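Local coordinates for cobalamin biosynthesis protein CobN (PDB 7C6O), which probably serves as the large, catalytic subunit of cobaltochelatase, which inserts cobalt into the corrin ring during cobalamin biosynthesis, at residues R181-Y195 against R213-C227. Sequence-based numbering, arbitrary orientation.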
loop_
_atom_site.group_PDB
_atom_site.type_symbol
_atom_site.label_atom_id
_atom_site.label_comp_id
_atom_site.label_asym_id
_atom_site.label_seq_id
_atom_site.Cartn_x
_atom_site.Cartn_y
_atom_site.Cartn_z
ATOM N N ARG A 181 13.017 -12.301 -35.606
ATOM C CA ARG A 181 13.251 -13.644 -35.104
ATOM C C ARG A 181 12.510 -14.624 -35.998
ATOM O O ARG A 181 11.518 -14.251 -36.636
ATOM C CB ARG A 181 12.760 -13.805 -33.656
ATOM C CG ARG A 181 13.343 -12.809 -32.670
ATOM C CD ARG A 181 12.691 -12.941 -31.299
ATOM N NE ARG A 181 13.024 -14.204 -30.643
ATOM C CZ ARG A 181 12.209 -15.251 -30.565
ATOM N NH1 ARG A 181 10.994 -15.197 -31.096
ATOM N NH2 ARG A 181 12.608 -16.354 -29.947
ATOM N N PRO A 182 12.961 -15.873 -36.069
ATOM C CA PRO A 182 12.210 -16.876 -36.829
ATOM C C PRO A 182 10.853 -17.131 -36.198
ATOM O O PRO A 182 10.685 -17.067 -34.978
ATOM C CB PRO A 182 13.099 -18.124 -36.757
ATOM C CG PRO A 182 14.442 -17.634 -36.327
ATOM C CD PRO A 182 14.187 -16.434 -35.478
ATOM N N ASP A 183 9.874 -17.417 -37.050
ATOM C CA ASP A 183 8.529 -17.749 -36.592
ATOM C C ASP A 183 8.510 -19.210 -36.162
ATOM O O ASP A 183 8.667 -20.111 -36.992
ATOM C CB ASP A 183 7.508 -17.484 -37.695
ATOM C CG ASP A 183 6.076 -17.516 -37.191
ATOM O OD1 ASP A 183 5.803 -18.187 -36.174
ATOM O OD2 ASP A 183 5.216 -16.862 -37.817
ATOM N N ALA A 184 8.317 -19.447 -34.864
ATOM C CA ALA A 184 8.249 -20.804 -34.340
ATOM C C ALA A 184 6.930 -21.494 -34.655
ATOM O O ALA A 184 6.809 -22.700 -34.415
ATOM C CB ALA A 184 8.476 -20.799 -32.827
ATOM N N GLY A 185 5.946 -20.765 -35.180
ATOM C CA GLY A 185 4.686 -21.368 -35.561
ATOM C C GLY A 185 3.725 -21.637 -34.428
ATOM O O GLY A 185 2.859 -22.506 -34.563
ATOM N N LYS A 186 3.848 -20.925 -33.311
ATOM C CA LYS A 186 2.919 -21.103 -32.206
ATOM C C LYS A 186 1.563 -20.485 -32.544
ATOM O O LYS A 186 1.452 -19.566 -33.360
ATOM C CB LYS A 186 3.480 -20.482 -30.927
ATOM C CG LYS A 186 4.842 -21.028 -30.523
ATOM C CD LYS A 186 4.772 -22.514 -30.210
ATOM C CE LYS A 186 6.146 -23.071 -29.875
ATOM N NZ LYS A 186 6.091 -24.505 -29.481
ATOM N N THR A 187 0.517 -21.007 -31.901
ATOM C CA THR A 187 -0.853 -20.607 -32.203
ATOM C C THR A 187 -1.542 -19.901 -31.040
ATOM O O THR A 187 -2.740 -19.609 -31.130
ATOM C CB THR A 187 -1.677 -21.824 -32.631
ATOM O OG1 THR A 187 -1.588 -22.840 -31.625
ATOM C CG2 THR A 187 -1.163 -22.377 -33.954
ATOM N N GLY A 188 -0.827 -19.612 -29.957
ATOM C CA GLY A 188 -1.419 -18.952 -28.819
ATOM C C GLY A 188 -1.546 -17.455 -29.014
ATOM O O GLY A 188 -1.446 -16.937 -30.131
ATOM N N PRO A 189 -1.768 -16.729 -27.921
ATOM C CA PRO A 189 -1.931 -15.277 -28.026
ATOM C C PRO A 189 -0.619 -14.587 -28.365
ATOM O O PRO A 189 0.472 -15.084 -28.070
ATOM C CB PRO A 189 -2.424 -14.875 -26.633
ATOM C CG PRO A 189 -1.869 -15.925 -25.732
ATOM C CD PRO A 189 -1.884 -17.202 -26.531
ATOM N N THR A 190 -0.741 -13.425 -28.996
ATOM C CA THR A 190 0.412 -12.617 -29.373
ATOM C C THR A 190 0.799 -11.723 -28.201
ATOM O O THR A 190 -0.010 -10.906 -27.745
ATOM C CB THR A 190 0.102 -11.783 -30.614
ATOM O OG1 THR A 190 -0.139 -12.656 -31.722
ATOM C CG2 THR A 190 1.266 -10.863 -30.943
ATOM N N ILE A 191 2.027 -11.877 -27.718
ATOM C CA ILE A 191 2.523 -11.151 -26.555
ATOM C C ILE A 191 3.595 -10.182 -27.035
ATOM O O ILE A 191 4.686 -10.600 -27.440
ATOM C CB ILE A 191 3.077 -12.099 -25.482
ATOM C CG1 ILE A 191 2.043 -13.169 -25.124
ATOM C CG2 ILE A 191 3.506 -11.316 -24.248
ATOM C CD1 ILE A 191 0.724 -12.616 -24.625
ATOM N N ALA A 192 3.290 -8.889 -26.993
ATOM C CA ALA A 192 4.291 -7.890 -27.337
ATOM C C ALA A 192 5.292 -7.738 -26.198
ATOM O O ALA A 192 4.936 -7.837 -25.022
ATOM C CB ALA A 192 3.624 -6.549 -27.638
ATOM N N VAL A 193 6.556 -7.517 -26.554
ATOM C CA VAL A 193 7.617 -7.231 -25.591
ATOM C C VAL A 193 8.228 -5.887 -25.967
ATOM O O VAL A 193 8.878 -5.763 -27.014
ATOM C CB VAL A 193 8.684 -8.334 -25.559
ATOM C CG1 VAL A 193 9.753 -8.008 -24.519
ATOM C CG2 VAL A 193 8.040 -9.677 -25.258
ATOM N N LEU A 194 8.028 -4.882 -25.115
ATOM C CA LEU A 194 8.465 -3.517 -25.388
ATOM C C LEU A 194 9.757 -3.234 -24.629
ATOM O O LEU A 194 9.790 -3.325 -23.396
ATOM C CB LEU A 194 7.387 -2.508 -24.995
ATOM C CG LEU A 194 6.314 -2.140 -26.025
ATOM C CD1 LEU A 194 6.910 -1.319 -27.162
ATOM C CD2 LEU A 194 5.613 -3.381 -26.564
ATOM N N TYR A 195 10.813 -2.882 -25.361
ATOM C CA TYR A 195 12.096 -2.564 -24.752
ATOM C C TYR A 195 12.668 -1.304 -25.390
ATOM O O TYR A 195 12.151 -0.792 -26.386
ATOM C CB TYR A 195 13.081 -3.739 -24.863
ATOM C CG TYR A 195 13.497 -4.113 -26.270
ATOM C CD1 TYR A 195 12.643 -4.823 -27.103
ATOM C CD2 TYR A 195 14.759 -3.781 -26.752
ATOM C CE1 TYR A 195 13.025 -5.178 -28.385
ATOM C CE2 TYR A 195 15.151 -4.132 -28.033
ATOM C CZ TYR A 195 14.281 -4.831 -28.846
ATOM O OH TYR A 195 14.663 -5.184 -30.122
ATOM N N ARG A 213 11.687 -16.471 -26.008
ATOM C CA ARG A 213 11.709 -17.931 -25.974
ATOM C C ARG A 213 10.790 -18.475 -24.885
ATOM O O ARG A 213 10.137 -19.507 -25.075
ATOM C CB ARG A 213 13.140 -18.430 -25.774
ATOM C CG ARG A 213 14.047 -18.161 -26.964
ATOM C CD ARG A 213 15.434 -18.735 -26.759
ATOM N NE ARG A 213 16.313 -18.413 -27.880
ATOM C CZ ARG A 213 17.579 -18.806 -27.975
ATOM N NH1 ARG A 213 18.123 -19.542 -27.015
ATOM N NH2 ARG A 213 18.302 -18.462 -29.034
ATOM N N ALA A 214 10.717 -17.790 -23.740
ATOM C CA ALA A 214 9.799 -18.215 -22.689
ATOM C C ALA A 214 8.348 -18.075 -23.134
ATOM O O ALA A 214 7.502 -18.907 -22.784
ATOM C CB ALA A 214 10.050 -17.412 -21.412
ATOM N N ILE A 215 8.043 -17.024 -23.900
ATOM C CA ILE A 215 6.695 -16.852 -24.441
ATOM C C ILE A 215 6.353 -17.995 -25.386
ATOM O O ILE A 215 5.243 -18.543 -25.349
ATOM C CB ILE A 215 6.577 -15.483 -25.136
ATOM C CG1 ILE A 215 6.623 -14.358 -24.099
ATOM C CG2 ILE A 215 5.308 -15.409 -25.976
ATOM C CD1 ILE A 215 6.820 -12.986 -24.705
ATOM N N GLU A 216 7.304 -18.378 -26.242
ATOM C CA GLU A 216 7.092 -19.520 -27.125
ATOM C C GLU A 216 6.910 -20.807 -26.329
ATOM O O GLU A 216 6.055 -21.634 -26.666
ATOM C CB GLU A 216 8.258 -19.639 -28.111
ATOM C CG GLU A 216 8.201 -18.600 -29.229
ATOM C CD GLU A 216 9.549 -18.325 -29.875
ATOM O OE1 GLU A 216 10.590 -18.681 -29.283
ATOM O OE2 GLU A 216 9.560 -17.739 -30.979
ATOM N N ASP A 217 7.694 -20.989 -25.260
ATOM C CA ASP A 217 7.525 -22.164 -24.410
ATOM C C ASP A 217 6.130 -22.221 -23.805
ATOM O O ASP A 217 5.583 -23.313 -23.608
ATOM C CB ASP A 217 8.575 -22.176 -23.300
ATOM C CG ASP A 217 9.978 -22.393 -23.823
ATOM O OD1 ASP A 217 10.121 -22.774 -25.001
ATOM O OD2 ASP A 217 10.941 -22.176 -23.055
ATOM N N ALA A 218 5.544 -21.065 -23.500
ATOM C CA ALA A 218 4.181 -20.991 -22.991
ATOM C C ALA A 218 3.133 -21.077 -24.093
ATOM O O ALA A 218 1.938 -20.956 -23.802
ATOM C CB ALA A 218 3.989 -19.698 -22.192
ATOM N N GLY A 219 3.544 -21.276 -25.341
ATOM C CA GLY A 219 2.616 -21.414 -26.441
ATOM C C GLY A 219 2.205 -20.121 -27.105
ATOM O O GLY A 219 1.348 -20.149 -27.998
ATOM N N GLY A 220 2.789 -18.986 -26.706
ATOM C CA GLY A 220 2.422 -17.709 -27.279
ATOM C C GLY A 220 3.290 -17.309 -28.463
ATOM O O GLY A 220 4.276 -17.962 -28.802
ATOM N N ARG A 221 2.894 -16.208 -29.097
ATOM C CA ARG A 221 3.615 -15.652 -30.237
ATOM C C ARG A 221 4.277 -14.347 -29.819
ATOM O O ARG A 221 3.582 -13.333 -29.655
ATOM C CB ARG A 221 2.667 -15.420 -31.416
ATOM C CG ARG A 221 1.977 -16.684 -31.921
ATOM C CD ARG A 221 1.041 -16.394 -33.089
ATOM N NE ARG A 221 1.740 -15.766 -34.207
ATOM C CZ ARG A 221 2.476 -16.425 -35.097
ATOM N NH1 ARG A 221 2.617 -17.742 -35.007
ATOM N NH2 ARG A 221 3.076 -15.765 -36.079
ATOM N N PRO A 222 5.595 -14.315 -29.630
ATOM C CA PRO A 222 6.240 -13.090 -29.144
ATOM C C PRO A 222 6.372 -12.039 -30.236
ATOM O O PRO A 222 6.681 -12.341 -31.392
ATOM C CB PRO A 222 7.617 -13.579 -28.678
ATOM C CG PRO A 222 7.880 -14.786 -29.514
ATOM C CD PRO A 222 6.546 -15.431 -29.772
ATOM N N LEU A 223 6.131 -10.787 -29.853
ATOM C CA LEU A 223 6.249 -9.637 -30.749
ATOM C C LEU A 223 7.174 -8.625 -30.085
ATOM O O LEU A 223 6.714 -7.671 -29.441
ATOM C CB LEU A 223 4.875 -9.035 -31.059
ATOM C CG LEU A 223 4.814 -7.768 -31.917
ATOM C CD1 LEU A 223 5.489 -7.976 -33.263
ATOM C CD2 LEU A 223 3.373 -7.317 -32.100
ATOM N N PRO A 224 8.489 -8.815 -30.201
ATOM C CA PRO A 224 9.433 -7.882 -29.566
ATOM C C PRO A 224 9.538 -6.585 -30.356
ATOM O O PRO A 224 9.825 -6.591 -31.555
ATOM C CB PRO A 224 10.757 -8.653 -29.579
ATOM C CG PRO A 224 10.628 -9.586 -30.738
ATOM C CD PRO A 224 9.175 -9.964 -30.818
ATOM N N LEU A 225 9.305 -5.467 -29.672
ATOM C CA LEU A 225 9.327 -4.148 -30.287
ATOM C C LEU A 225 10.186 -3.216 -29.448
ATOM O O LEU A 225 10.018 -3.150 -28.225
ATOM C CB LEU A 225 7.907 -3.577 -30.419
ATOM C CG LEU A 225 6.922 -4.369 -31.280
ATOM C CD1 LEU A 225 5.505 -3.839 -31.104
ATOM C CD2 LEU A 225 7.337 -4.310 -32.740
ATOM N N TYR A 226 11.104 -2.503 -30.095
ATOM C CA TYR A 226 11.888 -1.479 -29.420
ATOM C C TYR A 226 11.330 -0.100 -29.748
ATOM O O TYR A 226 10.724 0.110 -30.801
ATOM C CB TYR A 226 13.369 -1.558 -29.806
ATOM C CG TYR A 226 13.664 -1.291 -31.266
ATOM C CD1 TYR A 226 13.727 -2.332 -32.182
ATOM C CD2 TYR A 226 13.894 0.001 -31.725
ATOM C CE1 TYR A 226 14.003 -2.093 -33.517
ATOM C CE2 TYR A 226 14.167 0.250 -33.060
ATOM C CZ TYR A 226 14.221 -0.802 -33.949
ATOM O OH TYR A 226 14.494 -0.563 -35.277
ATOM N N CYS A 227 11.535 0.838 -28.828
ATOM C CA CYS A 227 11.058 2.201 -29.016
ATOM C C CYS A 227 11.781 3.111 -28.038
ATOM O O CYS A 227 12.361 2.656 -27.048
ATOM C CB CYS A 227 9.542 2.304 -28.818
ATOM S SG CYS A 227 9.004 2.057 -27.115
HETATM O O HOH W 1 9.339 -13.117 -32.434
HETATM O O HOH W 2 11.574 -18.358 -32.788
HETATM O O HOH W 3 7.727 -17.307 -32.686
HETATM O O HOH W 4 0.760 -22.892 -29.412
HETATM O O HOH W 5 1.054 -12.538 -34.099
#
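Ile-191, Val-193 and Tyr-195 carry the backbone pairing of strands 190-195 and 221-227, whose axes approach to 4.3 Å at 23°, a parallel pair. Each donates its N-H to, and accepts from, residues flanking its partner: Val-193 N meets Leu-223 O at 2.9 Å, and Leu-225 N meets Val-193 O nearly straight (175°). Pro-222 and Pro-224, lacking an N-H, occupy positions that need no donor toward this neighbour. Helix 206-217, closed by a Schellman motif at Gly-219, links the two strands in a beta-alpha-beta crossover; Ile-215 CD1 packs against Ile-191 CG2 (3.7 Å) and Val-193 CG2.

Tyr-226 CB lies over the Tyr-195 ring, 3.7 Å from its centroid, a CH-pi contact, while Tyr-195 OH is hydrogen-bonded to His-200 ND1. From the loop before strand 190-195, Arg-181 grips Glu-216 of helix 206-217 end-on, NH1 to OE2 at 2.9 Å and NH2 to OE1 at 3.2 Å; both oxygens lie near the guanidinium plane, yet the nitrogens reach them from above the carboxylate plane, the planes 46° apart. Arg-221, bent at chi3, turns NH1 to Lys-186 O (2.7 Å) and NH2 to Asp-183 OD2 (3.0 Å), both near the guanidinium plane. Asp-183 OD1 also accepts from Gly-185 N, an Asx turn.

Glu-209 also pairs with Arg-181 NE, so two carboxylates probably stabilise that arginine's positive charge, and the loop is pinned by ion pairs to both helix and strand.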